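Long-range contacts in putative branched-chain amino acid aminotransferase IlvE (Streptococcus mutans, PDB 4DQN), which probably transfers the amino group between branched-chain amino acids and 2-oxoglutarate with the help of pyridoxal 5'-phosphate, as a class-IV aminotransferase: residues A60-L64 and N82-L86; T89-L93 and G183-V189; E223-N229 and S244-S250. Residues are numbered along the deposited sequence.

Interaction 1: residues A60-L64 and N82-L86; sequences AFEGL and NAERL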
ATOM      1  N   ALA A  60      -3.832   1.845   7.940  1.00 24.28           N
ATOM      2  CA  ALA A  60      -3.140   3.043   8.372  1.00 25.87           C
ATOM      3  C   ALA A  60      -2.637   2.827   9.781  1.00 27.22           C
ATOM      4  O   ALA A  60      -3.183   2.009  10.533  1.00 26.56           O
ATOM      5  CB  ALA A  60      -4.085   4.233   8.341  1.00 26.57           C
ATOM      6  N   PHE A  61      -1.596   3.557  10.158  1.00 25.14           N
ATOM      7  CA  PHE A  61      -1.111   3.427  11.518  1.00 22.53           C
ATOM      8  C   PHE A  61      -0.608   4.753  12.054  1.00 29.34           C
ATOM      9  O   PHE A  61      -0.487   5.727  11.315  1.00 26.54           O
ATOM     10  CB  PHE A  61      -0.052   2.319  11.632  1.00 22.60           C
ATOM     11  CG  PHE A  61       1.273   2.654  10.986  1.00 26.98           C
ATOM     12  CD1 PHE A  61       2.295   3.252  11.726  1.00 30.51           C
ATOM     13  CD2 PHE A  61       1.508   2.338   9.661  1.00 30.07           C
ATOM     14  CE1 PHE A  61       3.526   3.540  11.137  1.00 31.76           C
ATOM     15  CE2 PHE A  61       2.733   2.625   9.063  1.00 32.77           C
ATOM     16  CZ  PHE A  61       3.741   3.228   9.799  1.00 31.69           C
ATOM     17  N   GLU A  62      -0.379   4.787  13.360  1.00 25.43           N
ATOM     18  CA  GLU A  62       0.240   5.924  14.009  1.00 26.75           C
ATOM     19  C   GLU A  62       1.375   5.430  14.885  1.00 27.96           C
ATOM     20  O   GLU A  62       1.603   4.213  15.023  1.00 20.66           O
ATOM     21  CB  GLU A  62      -0.784   6.699  14.836  1.00 26.44           C
ATOM     22  CG  GLU A  62      -1.496   7.755  14.026  1.00 26.90           C
ATOM     23  CD  GLU A  62      -0.545   8.834  13.530  1.00 29.54           C
ATOM     24  OE1 GLU A  62       0.461   9.124  14.228  1.00 27.36           O
ATOM     25  OE2 GLU A  62      -0.810   9.403  12.445  1.00 31.07           O
ATOM     26  N   GLY A  63       2.104   6.380  15.451  1.00 25.07           N
ATOM     27  CA  GLY A  63       3.198   6.068  16.346  1.00 25.38           C
ATOM     28  C   GLY A  63       3.340   7.222  17.309  1.00 27.97           C
ATOM     29  O   GLY A  63       3.431   8.382  16.888  1.00 29.48           O
ATOM     30  N   LEU A  64       3.350   6.915  18.601  1.00 27.82           N
ATOM     31  CA  LEU A  64       3.494   7.956  19.615  1.00 26.98           C
ATOM     32  C   LEU A  64       4.062   7.320  20.864  1.00 27.01           C
ATOM     33  O   LEU A  64       3.995   6.102  21.030  1.00 27.72           O
ATOM     34  CB  LEU A  64       2.159   8.671  19.893  1.00 26.81           C
ATOM     35  CG  LEU A  64       0.968   7.907  20.491  1.00 27.87           C
ATOM     36  CD1 LEU A  64      -0.063   8.873  21.066  1.00 28.54           C
ATOM     37  CD2 LEU A  64       0.309   6.959  19.472  1.00 26.12           C
ATOM     38  N   ASN A  82      -1.543  13.165  16.643  1.00 27.31           N
ATOM     39  CA  ASN A  82      -1.627  11.840  16.017  1.00 28.42           C
ATOM     40  C   ASN A  82      -3.056  11.454  15.626  1.00 29.66           C
ATOM     41  O   ASN A  82      -3.281  10.834  14.579  1.00 25.76           O
ATOM     42  CB  ASN A  82      -1.045  10.779  16.951  1.00 25.11           C
ATOM     43  CG  ASN A  82       0.395  11.055  17.300  1.00 29.61           C
ATOM     44  OD1 ASN A  82       0.686  11.732  18.291  1.00 30.07           O
ATOM     45  ND2 ASN A  82       1.311  10.546  16.477  1.00 27.57           N
ATOM     46  N   ALA A  83      -4.018  11.795  16.478  1.00 26.93           N
ATOM     47  CA  ALA A  83      -5.409  11.457  16.206  1.00 26.98           C
ATOM     48  C   ALA A  83      -5.910  12.190  14.968  1.00 27.76           C
ATOM     49  O   ALA A  83      -6.646  11.624  14.157  1.00 27.52           O
ATOM     50  CB  ALA A  83      -6.290  11.801  17.424  1.00 27.03           C
ATOM     51  N   GLU A  84      -5.529  13.458  14.834  1.00 26.46           N
ATOM     52  CA  GLU A  84      -5.992  14.277  13.721  1.00 26.57           C
ATOM     53  C   GLU A  84      -5.331  13.824  12.431  1.00 29.06           C
ATOM     54  O   GLU A  84      -5.964  13.804  11.373  1.00 28.64           O
ATOM     55  CB  GLU A  84      -5.745  15.768  14.009  1.00 27.32           C
ATOM     56  CG  GLU A  84      -6.593  16.268  15.188  1.00 27.58           C
ATOM     57  CD  GLU A  84      -6.368  17.735  15.557  1.00 33.67           C
ATOM     58  OE1 GLU A  84      -5.470  18.386  14.965  1.00 36.27           O
ATOM     59  OE2 GLU A  84      -7.096  18.229  16.452  1.00 35.33           O
ATOM     60  N   ARG A  85      -4.065  13.425  12.522  1.00 25.55           N
ATOM     61  CA  ARG A  85      -3.379  12.889  11.350  1.00 28.31           C
ATOM     62  C   ARG A  85      -3.996  11.562  10.896  1.00 28.21           C
ATOM     63  O   ARG A  85      -4.154  11.324   9.688  1.00 26.81           O
ATOM     64  CB  ARG A  85      -1.872  12.744  11.605  1.00 26.23           C
ATOM     65  CG  ARG A  85      -1.111  12.270  10.367  1.00 31.19           C
ATOM     66  CD  ARG A  85       0.401  12.321  10.542  1.00 33.12           C
ATOM     67  NE  ARG A  85       0.884  11.375  11.551  1.00 31.69           N
ATOM     68  CZ  ARG A  85       2.166  11.241  11.904  1.00 36.29           C
ATOM     69  NH1 ARG A  85       3.095  12.004  11.341  1.00 33.80           N
ATOM     70  NH2 ARG A  85       2.521  10.346  12.826  1.00 34.01           N
ATOM     71  N   LEU A  86      -4.357  10.706  11.855  1.00 24.24           N
ATOM     72  CA  LEU A  86      -5.025   9.444  11.533  1.00 26.78           C
ATOM     73  C   LEU A  86      -6.398   9.698  10.913  1.00 28.43           C
ATOM     74  O   LEU A  86      -6.863   8.903  10.099  1.00 25.60           O
ATOM     75  CB  LEU A  86      -5.190   8.570  12.789  1.00 25.09           C
ATOM     76  CG  LEU A  86      -5.014   7.044  12.742  1.00 31.87           C
ATOM     77  CD1 LEU A  86      -5.873   6.321  13.779  1.00 25.74           C
ATOM     78  CD2 LEU A  86      -5.144   6.418  11.356  1.00 26.66           C
TER
HETATM   79  O   HOH W   1       4.468   8.775  14.484  1.00 32.77           O
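Extended residues 60-64, from strand 59-68 of the antiparallel sheet, pass beside one turn of helix 79-92, residues 82-86. The backbones come nearest at Glu62 and Asn82, whose CA atoms lie 6.5 Å apart. Within the helix Leu86 N bonds to Asn82 O (2.9 Å), and Asn82, Arg85 and Leu86 are the residues of this turn that meet the strand. Backbone alternation turns the CB atoms of Ala60, Glu62 and Leu64 toward the helix and that of Phe61 away. Glu62 is the hub. The Glu62 carboxylate makes a bidentate salt bridge with Arg85, with Arg85 NE to Glu62 OE2 at 2.7 Å and Arg85 NH2 to Glu62 OE1 at 2.8 Å, and Glu62 OE1 also accepts a nearly straight hydrogen bond from Asn82 ND2 (2.8 Å). Water 1 donates to Gly63 O (2.6 Å) and accepts a weak bond from Arg85 NH2 (3.0 Å). Beside the polar cluster, Leu86 packs its CG on Glu62 CG (3.8 Å) and its CD2 on Ala60 CB (3.9 Å). Arg85 NH1 is hydrogen-bonded to Pro249 O, and the arginine side chain also touches Lys188, the predicted attachment point of the cofactor, which carries none here. A buried carboxylate and a buried guanidinium thus balance each other's charge, and the paired prongs fix the arginine's orientation beside the probable cofactor site.

Interaction 2: residues T89-L93 and G183-V189; sequences TADRL and GTGAAKV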
ATOM      1  N   THR A  89      -5.727  10.615   7.375  1.00 25.98           N
ATOM      2  CA  THR A  89      -5.272   9.401   6.693  1.00 25.82           C
ATOM      3  C   THR A  89      -6.453   8.478   6.371  1.00 26.95           C
ATOM      4  O   THR A  89      -6.533   7.881   5.282  1.00 27.50           O
ATOM      5  CB  THR A  89      -4.222   8.661   7.548  1.00 27.44           C
ATOM      6  OG1 THR A  89      -3.056   9.489   7.681  1.00 30.18           O
ATOM      7  CG2 THR A  89      -3.815   7.383   6.892  1.00 26.86           C
ATOM      8  N   ALA A  90      -7.377   8.366   7.316  1.00 24.12           N
ATOM      9  CA  ALA A  90      -8.580   7.556   7.130  1.00 23.83           C
ATOM     10  C   ALA A  90      -9.426   8.085   5.978  1.00 26.80           C
ATOM     11  O   ALA A  90      -9.911   7.313   5.124  1.00 26.01           O
ATOM     12  CB  ALA A  90      -9.388   7.554   8.428  1.00 23.82           C
ATOM     13  N   ASP A  91      -9.605   9.404   5.945  1.00 26.81           N
ATOM     14  CA  ASP A  91     -10.383  10.036   4.888  1.00 26.31           C
ATOM     15  C   ASP A  91      -9.820   9.684   3.521  1.00 28.40           C
ATOM     16  O   ASP A  91     -10.569   9.378   2.591  1.00 29.17           O
ATOM     17  CB  ASP A  91     -10.330  11.562   5.025  1.00 26.91           C
ATOM     18  CG  ASP A  91     -11.204  12.100   6.144  1.00 31.13           C
ATOM     19  OD1 ASP A  91     -12.061  11.367   6.693  1.00 27.70           O
ATOM     20  OD2 ASP A  91     -11.038  13.299   6.461  1.00 31.91           O
ATOM     21  N   ARG A  92      -8.498   9.748   3.393  1.00 25.17           N
ATOM     22  CA  ARG A  92      -7.838   9.483   2.114  1.00 24.98           C
ATOM     23  C   ARG A  92      -8.083   8.051   1.636  1.00 27.19           C
ATOM     24  O   ARG A  92      -8.148   7.787   0.429  1.00 26.16           O
ATOM     25  CB  ARG A  92      -6.334   9.738   2.246  1.00 28.20           C
ATOM     26  CG  ARG A  92      -5.558   9.611   0.950  1.00 32.48           C
ATOM     27  CD  ARG A  92      -5.920  10.699  -0.061  1.00 41.90           C
ATOM     28  NE  ARG A  92      -5.200  10.478  -1.318  1.00 37.94           N
ATOM     29  CZ  ARG A  92      -5.049  11.384  -2.283  1.00 48.56           C
ATOM     30  NH1 ARG A  92      -5.577  12.597  -2.156  1.00 51.21           N
ATOM     31  NH2 ARG A  92      -4.370  11.062  -3.385  1.00 50.55           N
ATOM     32  N   LEU A  93      -8.226   7.130   2.581  1.00 23.40           N
ATOM     33  CA  LEU A  93      -8.423   5.721   2.247  1.00 26.53           C
ATOM     34  C   LEU A  93      -9.863   5.265   2.452  1.00 26.33           C
ATOM     35  O   LEU A  93     -10.134   4.059   2.470  1.00 27.26           O
ATOM     36  CB  LEU A  93      -7.492   4.849   3.082  1.00 26.97           C
ATOM     37  CG  LEU A  93      -6.178   4.470   2.403  1.00 29.11           C
ATOM     38  CD1 LEU A  93      -5.305   5.668   2.123  1.00 32.00           C
ATOM     39  CD2 LEU A  93      -5.446   3.464   3.267  1.00 30.06           C
ATOM     40  N   GLY A 183      -0.651  10.742  -4.932  1.00 42.82           N
ATOM     41  CA  GLY A 183      -0.887   9.430  -4.348  1.00 39.19           C
ATOM     42  C   GLY A 183      -1.242   9.546  -2.876  1.00 45.62           C
ATOM     43  O   GLY A 183      -1.979  10.461  -2.481  1.00 42.05           O
ATOM     44  N   THR A 184      -0.709   8.632  -2.065  1.00 40.05           N
ATOM     45  CA  THR A 184      -1.052   8.565  -0.641  1.00 38.13           C
ATOM     46  C   THR A 184       0.085   9.025   0.269  1.00 35.85           C
ATOM     47  O   THR A 184       0.113   8.679   1.455  1.00 37.97           O
ATOM     48  CB  THR A 184      -1.471   7.135  -0.236  1.00 37.02           C
ATOM     49  OG1 THR A 184      -0.453   6.197  -0.627  1.00 34.51           O
ATOM     50  CG2 THR A 184      -2.783   6.759  -0.921  1.00 35.03           C
ATOM     51  N   GLY A 185       1.011   9.808  -0.285  1.00 33.07           N
ATOM     52  CA  GLY A 185       2.211  10.216   0.435  1.00 36.78           C
ATOM     53  C   GLY A 185       1.991  10.972   1.739  1.00 40.75           C
ATOM     54  O   GLY A 185       2.795  10.859   2.679  1.00 41.69           O
ATOM     55  N   ALA A 186       0.913  11.754   1.795  1.00 36.82           N
ATOM     56  CA  ALA A 186       0.612  12.578   2.973  1.00 39.61           C
ATOM     57  C   ALA A 186      -0.260  11.810   3.974  1.00 42.63           C
ATOM     58  O   ALA A 186      -0.755  12.373   4.965  1.00 43.65           O
ATOM     59  CB  ALA A 186      -0.070  13.879   2.547  1.00 40.92           C
ATOM     60  N   ALA A 187      -0.444  10.521   3.700  1.00 36.54           N
ATOM     61  CA  ALA A 187      -1.226   9.637   4.560  1.00 37.85           C
ATOM     62  C   ALA A 187      -0.315   8.544   5.120  1.00 37.84           C
ATOM     63  O   ALA A 187       0.465   7.943   4.375  1.00 35.98           O
ATOM     64  CB  ALA A 187      -2.390   9.019   3.756  1.00 35.12           C
ATOM     65  N   LYS A 188      -0.395   8.286   6.427  1.00 35.52           N
ATOM     66  CA  LYS A 188       0.446   7.254   7.043  1.00 33.90           C
ATOM     67  C   LYS A 188      -0.135   5.867   6.768  1.00 33.67           C
ATOM     68  O   LYS A 188      -0.775   5.262   7.640  1.00 28.95           O
ATOM     69  CB  LYS A 188       0.567   7.493   8.555  1.00 35.46           C
ATOM     70  CG  LYS A 188       1.821   6.894   9.202  1.00 33.41           C
ATOM     71  CD  LYS A 188       2.074   7.572  10.544  1.00 34.26           C
ATOM     72  CE  LYS A 188       3.309   7.023  11.235  1.00 37.37           C
ATOM     73  NZ  LYS A 188       4.554   7.269  10.447  1.00 39.00           N
ATOM     74  N   VAL A 189       0.090   5.364   5.554  1.00 33.07           N
ATOM     75  CA  VAL A 189      -0.485   4.084   5.143  1.00 29.50           C
ATOM     76  C   VAL A 189       0.596   3.113   4.676  1.00 30.59           C
ATOM     77  O   VAL A 189       1.640   3.524   4.157  1.00 27.55           O
ATOM     78  CB  VAL A 189      -1.540   4.268   4.025  1.00 30.85           C
ATOM     79  CG1 VAL A 189      -2.655   5.156   4.510  1.00 32.44           C
ATOM     80  CG2 VAL A 189      -0.906   4.885   2.780  1.00 28.74           C
TER
HETATM   81  O   HOH W   2      -2.556  12.153   7.058  1.00 35.57           O
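Thr89, with chi1 in the m well, directs OG1 and CG2 at the loop 183-189. Thr89 OG1 accepts a hydrogen bond from Lys188 N (3.2 Å) and another from water 2 (2.8 Å), which also donates to Ala186 O (2.8 Å); within the helix OG1 is hydrogen-bonded to Arg85 O. Thr89 CG2 meets Ala187 CB at 3.8 Å and Val189 CG1 at 3.5 Å. Leu93, just past the helix with chi1 near -95°, sets CD2 against Val189 CG1 (3.5 Å) and CD1 near Thr184 CG2 (4.1 Å). Arg92 (t, p, t) brings NH2 to 2.6 Å from Gly183 O at an angle too poor for a hydrogen bond. Lys188, the predicted cofactor lysine, centres an inverse gamma turn; its all-t chain through chi3 leads away from the helix, and NZ is hydrogen-bonded to Tyr193 OH. The contact joins the C-terminal end of helix 79-92 to the loop entering helix 190-205. Thr89 and Lys188 also touch strand 59-68, while Arg92, Leu93 and Thr184 pack on Tyr176, Ala194 and Ala195 of the second subunit.

Interaction 3: residues E223-N229 and S244-S250; sequences EEVGSAN and SPSILPS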
ATOM      1  N   GLU A 223      11.928  15.662  -0.244  1.00 35.49           N
ATOM      2  CA  GLU A 223      10.635  15.350   0.342  1.00 36.28           C
ATOM      3  C   GLU A 223      10.804  14.904   1.781  1.00 39.66           C
ATOM      4  O   GLU A 223      10.372  15.586   2.721  1.00 43.52           O
ATOM      5  CB  GLU A 223       9.965  14.227  -0.441  1.00 42.03           C
ATOM      6  CG  GLU A 223       9.539  14.626  -1.829  1.00 43.30           C
ATOM      7  CD  GLU A 223       8.068  14.912  -1.924  1.00 43.89           C
ATOM      8  OE1 GLU A 223       7.266  13.975  -1.723  1.00 42.16           O
ATOM      9  OE2 GLU A 223       7.711  16.076  -2.198  1.00 46.32           O
ATOM     10  N   GLU A 224      11.420  13.740   1.952  1.00 37.60           N
ATOM     11  CA  GLU A 224      11.620  13.201   3.290  1.00 38.03           C
ATOM     12  C   GLU A 224      12.763  12.185   3.380  1.00 35.69           C
ATOM     13  O   GLU A 224      13.285  11.715   2.358  1.00 34.80           O
ATOM     14  CB  GLU A 224      10.306  12.626   3.854  1.00 41.19           C
ATOM     15  CG  GLU A 224       9.524  11.716   2.914  1.00 44.19           C
ATOM     16  CD  GLU A 224       8.120  11.431   3.433  1.00 50.69           C
ATOM     17  OE1 GLU A 224       7.369  12.393   3.697  1.00 50.37           O
ATOM     18  OE2 GLU A 224       7.768  10.246   3.592  1.00 53.69           O
ATOM     19  N   VAL A 225      13.134  11.870   4.623  1.00 34.86           N
ATOM     20  CA  VAL A 225      14.262  11.004   4.946  1.00 34.26           C
ATOM     21  C   VAL A 225      13.707   9.687   5.476  1.00 38.55           C
ATOM     22  O   VAL A 225      13.391   9.567   6.664  1.00 36.30           O
ATOM     23  CB  VAL A 225      15.130  11.660   6.029  1.00 37.00           C
ATOM     24  CG1 VAL A 225      16.469  10.940   6.173  1.00 34.56           C
ATOM     25  CG2 VAL A 225      15.341  13.146   5.712  1.00 32.09           C
ATOM     26  N   GLY A 226      13.590   8.699   4.591  1.00 40.39           N
ATOM     27  CA  GLY A 226      12.869   7.484   4.914  1.00 36.12           C
ATOM     28  C   GLY A 226      11.447   7.877   5.237  1.00 41.07           C
ATOM     29  O   GLY A 226      10.780   8.527   4.421  1.00 43.29           O
ATOM     30  N   SER A 227      10.989   7.522   6.437  1.00 40.06           N
ATOM     31  CA  SER A 227       9.639   7.881   6.862  1.00 43.49           C
ATOM     32  C   SER A 227       9.632   9.140   7.734  1.00 43.97           C
ATOM     33  O   SER A 227       8.569   9.564   8.206  1.00 44.99           O
ATOM     34  CB  SER A 227       8.984   6.716   7.611  1.00 45.97           C
ATOM     35  OG  SER A 227       9.640   6.466   8.842  1.00 47.92           O
ATOM     36  N   ALA A 228      10.814   9.734   7.932  1.00 37.99           N
ATOM     37  CA  ALA A 228      10.973  10.932   8.773  1.00 36.51           C
ATOM     38  C   ALA A 228      11.100  12.206   7.939  1.00 37.34           C
ATOM     39  O   ALA A 228      11.427  12.142   6.751  1.00 36.52           O
ATOM     40  CB  ALA A 228      12.191  10.780   9.681  1.00 36.84           C
ATOM     41  N   ASN A 229      10.850  13.359   8.560  1.00 33.05           N
ATOM     42  CA  ASN A 229      10.953  14.650   7.859  1.00 30.95           C
ATOM     43  C   ASN A 229      12.390  15.169   7.848  1.00 33.15           C
ATOM     44  O   ASN A 229      13.163  14.848   8.744  1.00 37.04           O
ATOM     45  CB  ASN A 229      10.051  15.703   8.511  1.00 33.12           C
ATOM     46  CG  ASN A 229       8.576  15.513   8.182  1.00 37.70           C
ATOM     47  OD1 ASN A 229       7.716  16.190   8.739  1.00 42.05           O
ATOM     48  ND2 ASN A 229       8.277  14.582   7.292  1.00 37.90           N
ATOM     49  N   SER A 244       5.439  19.653   0.966  1.00 49.36           N
ATOM     50  CA  SER A 244       4.841  19.106  -0.242  1.00 49.45           C
ATOM     51  C   SER A 244       3.577  18.375   0.152  1.00 45.87           C
ATOM     52  O   SER A 244       3.462  17.910   1.284  1.00 51.27           O
ATOM     53  CB  SER A 244       5.811  18.152  -0.947  1.00 50.86           C
ATOM     54  OG  SER A 244       5.117  17.073  -1.564  1.00 45.63           O
ATOM     55  N   PRO A 245       2.617  18.278  -0.780  1.00 43.14           N
ATOM     56  CA  PRO A 245       1.382  17.520  -0.549  1.00 48.47           C
ATOM     57  C   PRO A 245       1.622  16.016  -0.663  1.00 46.94           C
ATOM     58  O   PRO A 245       0.669  15.234  -0.585  1.00 45.43           O
ATOM     59  CB  PRO A 245       0.487  17.972  -1.703  1.00 50.53           C
ATOM     60  CG  PRO A 245       1.449  18.313  -2.807  1.00 48.32           C
ATOM     61  CD  PRO A 245       2.636  18.918  -2.112  1.00 47.64           C
ATOM     62  N   SER A 246       2.883  15.635  -0.872  1.00 43.91           N
ATOM     63  CA  SER A 246       3.276  14.242  -1.067  1.00 46.23           C
ATOM     64  C   SER A 246       4.053  13.763   0.168  1.00 43.63           C
ATOM     65  O   SER A 246       4.470  12.604   0.263  1.00 44.81           O
ATOM     66  CB  SER A 246       4.133  14.121  -2.340  1.00 42.87           C
ATOM     67  OG  SER A 246       4.630  12.804  -2.517  1.00 52.82           O
ATOM     68  N   ILE A 247       4.222  14.675   1.119  1.00 43.05           N
ATOM     69  CA  ILE A 247       5.007  14.425   2.324  1.00 45.11           C
ATOM     70  C   ILE A 247       4.102  14.125   3.528  1.00 42.77           C
ATOM     71  O   ILE A 247       3.056  14.760   3.702  1.00 42.35           O
ATOM     72  CB  ILE A 247       5.895  15.664   2.632  1.00 48.59           C
ATOM     73  CG1 ILE A 247       7.054  15.752   1.630  1.00 45.98           C
ATOM     74  CG2 ILE A 247       6.414  15.651   4.065  1.00 45.99           C
ATOM     75  CD1 ILE A 247       7.806  17.080   1.703  1.00 43.98           C
ATOM     76  N   LEU A 248       4.494  13.148   4.344  1.00 45.68           N
ATOM     77  CA  LEU A 248       3.825  12.907   5.621  1.00 44.88           C
ATOM     78  C   LEU A 248       4.244  13.971   6.632  1.00 44.06           C
ATOM     79  O   LEU A 248       5.419  14.076   6.972  1.00 46.58           O
ATOM     80  CB  LEU A 248       4.192  11.534   6.182  1.00 46.14           C
ATOM     81  CG  LEU A 248       3.626  11.306   7.590  1.00 46.03           C
ATOM     82  CD1 LEU A 248       2.370  10.468   7.508  1.00 44.34           C
ATOM     83  CD2 LEU A 248       4.647  10.671   8.525  1.00 48.77           C
ATOM     84  N   PRO A 249       3.279  14.756   7.132  1.00 45.75           N
ATOM     85  CA  PRO A 249       3.613  15.790   8.118  1.00 43.89           C
ATOM     86  C   PRO A 249       3.802  15.200   9.523  1.00 45.30           C
ATOM     87  O   PRO A 249       2.817  14.789  10.148  1.00 46.26           O
ATOM     88  CB  PRO A 249       2.387  16.713   8.082  1.00 49.25           C
ATOM     89  CG  PRO A 249       1.250  15.866   7.522  1.00 47.53           C
ATOM     90  CD  PRO A 249       1.825  14.571   6.985  1.00 45.82           C
ATOM     91  N   SER A 250       5.042  15.150  10.013  1.00 41.27           N
ATOM     92  CA  SER A 250       5.299  14.543  11.324  1.00 39.90           C
ATOM     93  C   SER A 250       4.959  15.485  12.484  1.00 39.14           C
ATOM     94  O   SER A 250       5.073  16.714  12.365  1.00 37.84           O
ATOM     95  CB  SER A 250       6.734  13.999  11.432  1.00 39.06           C
ATOM     96  OG  SER A 250       7.659  14.978  11.871  1.00 38.61           O
TER
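Two serine hydroxyls donate to the Glu223 carboxylate, Ser244 OG to OE2 at 2.9 Å and Ser246 OG to OE1 at 3.0 Å, joining a hairpin to the loop before helix 251-262. The hairpin, strands 222-225 and 228-234, closes through a type II' turn from Val225 to Ala228 and carries a classic beta bulge where Glu223 and Glu224 both face Tyr213. Both of these neighbouring glutamates serve the same loop: Glu224 OE1 accepts from Leu248 N (3.0 Å). Farther along, the Asn229 amide reads the loop backbone with both ends, ND2 donating to Leu248 O (2.9 Å) and OD1 accepting from Ser250 N (3.1 Å). The loop is itself shaped by a type I turn from Ser244 to Ile247 and an ST turn in which Ser246 N donates to Ser244 OG (2.7 Å). Ser250 is the N-cap of helix 251-262, its OG hydrogen-bonded to Lys253 N. Around these bonds, Ile247 lies over the hairpin, CG1 at 3.8 Å from Glu223 CD and CG2 at 3.9 Å from Asn229 ND2. Leu248 also packs on Lys188, the predicted cofactor lysine. At the turn, Leu248 CD2 sits 4.1 Å from Ser227 O.

Along the chain the three contacts follow in series, each closing before the next opens. Interactions 1 and 2 share helix 79-92 and have centres about 11 Å apart; the centre of interaction 3, whose hairpin belongs to the mixed sheet, is about 14 Å from that of the first and about 12 Å from that of the second. Lys188, in interaction 2, is where they converge. Lys188 O is 3.2 Å from Phe61 N of interaction 1, a probable hydrogen bond, and Lys188 CB is 3.6 Å from Leu248 CD1 of interaction 3. Arg85 NH1 and Pro249 O (3.0 Å) link interactions 1 and 3 directly. Elements of both sheets are thus tied together around the lysine that probably carries the cofactor.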